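Local structure of F1 capsule-anchoring protein (Yersinia pestis, 2XET) at residues T43-P46 with K47-I51. The protein probably assembles and exports the F1 capsular antigen across the outer membrane as the Caf1A usher, of which this is the C-terminal domain. Numbering follows the deposited sequence.
Sequences TGLP and KKSKI. With SO4 (sulfate ion), chain D.
Pro-46 and Ser-49 meet in a local turn contact at the surface of this PapC C-terminal domain, a family of the transthyretin clan, where the chain leaves outermost strand 39-45 and enters strand 48-54. The serine hydroxyl stands above one face of the proline ring but displaced out past its CG-CD bond, with OG of Ser-49 3.3 Å from both CG and CD of Pro-46. Its first torsion sets this up: with OG beside its own backbone N (chi1 -61°), the hydroxyl reaches back over the turn. There it donates to a bridging water, 2.8 Å from Ser-49 OG, which in turn donates to Pro-46 O at 2.7 Å. No direct hydrogen bond joins the two segments; the polar link across the turn runs through this water. Leu-45 adds a looser touch, its CD2 methyl 4.1 Å from Ser-49 OG. At the other end, Gly-44 takes a positive phi (73°) as the chain turns a corner, and its N donates to O2 of a sulfate at 2.7 Å; Gly-1 and Arg-3 bind the same ion, probably from the crystallisation liquor. Gly-44 and Leu-45 face Gly-2 together in a G1 beta bulge, tying this end to strand 2-10. Beyond the turn, strand 48-54 lies between 62-68 and 21-24: Ser-49 pairs through its backbone with Val-67, while the side chains of Leu-45 and Ile-51 both pack on Ile-24.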
loop_
_atom_site.group_PDB
_atom_site.type_symbol
_atom_site.label_atom_id
_atom_site.label_comp_id
_atom_site.label_asym_id
_atom_site.label_seq_id
_atom_site.Cartn_x
_atom_site.Cartn_y
_atom_site.Cartn_z
ATOM N N THR A 43 1.038 -6.091 -7.862
ATOM C CA THR A 43 0.990 -6.231 -9.305
ATOM C C THR A 43 -0.479 -6.192 -9.767
ATOM O O THR A 43 -1.408 -6.323 -8.948
ATOM C CB THR A 43 1.625 -7.586 -9.766
ATOM O OG1 THR A 43 0.705 -8.654 -9.475
ATOM C CG2 THR A 43 2.971 -7.854 -9.068
ATOM N N GLY A 44 -0.668 -5.978 -11.075
ATOM C CA GLY A 44 -1.997 -5.996 -11.702
ATOM C C GLY A 44 -2.831 -4.784 -11.357
ATOM O O GLY A 44 -4.062 -4.847 -11.378
ATOM N N LEU A 45 -2.161 -3.674 -11.047
ATOM C CA LEU A 45 -2.844 -2.465 -10.602
ATOM C C LEU A 45 -3.171 -1.533 -11.759
ATOM O O LEU A 45 -2.392 -1.430 -12.706
ATOM C CB LEU A 45 -1.962 -1.701 -9.612
ATOM C CG LEU A 45 -1.673 -2.360 -8.260
ATOM C CD1 LEU A 45 -0.783 -1.450 -7.423
ATOM C CD2 LEU A 45 -2.963 -2.643 -7.527
ATOM N N PRO A 46 -4.309 -0.820 -11.661
ATOM C CA PRO A 46 -4.648 0.239 -12.606
ATOM C C PRO A 46 -3.827 1.497 -12.314
ATOM O O PRO A 46 -3.061 1.524 -11.345
ATOM C CB PRO A 46 -6.128 0.485 -12.315
ATOM C CG PRO A 46 -6.233 0.239 -10.839
ATOM C CD PRO A 46 -5.338 -0.954 -10.614
ATOM N N LYS A 47 -3.985 2.530 -13.134
ATOM C CA LYS A 47 -3.230 3.764 -12.920
ATOM C C LYS A 47 -3.453 4.392 -11.531
ATOM O O LYS A 47 -2.512 4.897 -10.922
ATOM C CB LYS A 47 -3.517 4.793 -14.025
ATOM C CG LYS A 47 -2.676 6.052 -13.871
ATOM C CD LYS A 47 -2.796 6.996 -15.053
ATOM C CE LYS A 47 -2.401 8.414 -14.665
ATOM N NZ LYS A 47 -1.194 8.507 -13.765
ATOM N N LYS A 48 -4.685 4.345 -11.030
ATOM C CA LYS A 48 -5.015 4.952 -9.746
ATOM C C LYS A 48 -5.782 3.962 -8.889
ATOM O O LYS A 48 -6.822 3.437 -9.320
ATOM C CB LYS A 48 -5.861 6.204 -9.965
ATOM C CG LYS A 48 -5.105 7.304 -10.694
ATOM C CD LYS A 48 -5.913 8.594 -10.807
ATOM C CE LYS A 48 -4.971 9.800 -10.938
ATOM N NZ LYS A 48 -3.841 9.533 -11.894
ATOM N N SER A 49 -5.258 3.715 -7.692
ATOM C CA SER A 49 -5.868 2.803 -6.717
ATOM C C SER A 49 -5.960 3.453 -5.331
ATOM O O SER A 49 -5.283 4.448 -5.054
ATOM C CB SER A 49 -5.047 1.515 -6.597
ATOM O OG SER A 49 -4.995 0.857 -7.834
ATOM N N LYS A 50 -6.797 2.866 -4.476
ATOM C CA LYS A 50 -6.867 3.244 -3.067
ATOM C C LYS A 50 -6.712 1.953 -2.275
ATOM O O LYS A 50 -7.359 0.948 -2.592
ATOM C CB LYS A 50 -8.205 3.905 -2.728
ATOM C CG LYS A 50 -8.356 5.303 -3.370
ATOM C CD LYS A 50 -9.682 5.962 -3.019
ATOM C CE LYS A 50 -9.827 7.265 -3.801
ATOM N NZ LYS A 50 -8.855 8.279 -3.310
ATOM N N ILE A 51 -5.845 1.987 -1.271
ATOM C CA ILE A 51 -5.606 0.802 -0.431
ATOM C C ILE A 51 -5.867 1.035 1.054
ATOM O O ILE A 51 -5.830 2.179 1.540
ATOM C CB ILE A 51 -4.165 0.228 -0.635
ATOM C CG1 ILE A 51 -3.103 1.256 -0.209
ATOM C CG2 ILE A 51 -3.964 -0.264 -2.093
ATOM C CD1 ILE A 51 -1.649 0.732 -0.207
HETATM S S SO4 D . 1.188 -7.313 -14.147
HETATM O O1 SO4 D . 2.523 -7.806 -13.776
HETATM O O2 SO4 D . 0.869 -6.173 -13.312
HETATM O O3 SO4 D . 1.234 -6.935 -15.560
HETATM O O4 SO4 D . 0.226 -8.403 -13.939
HETATM O O HOH W 1 -2.653 2.034 -8.717
#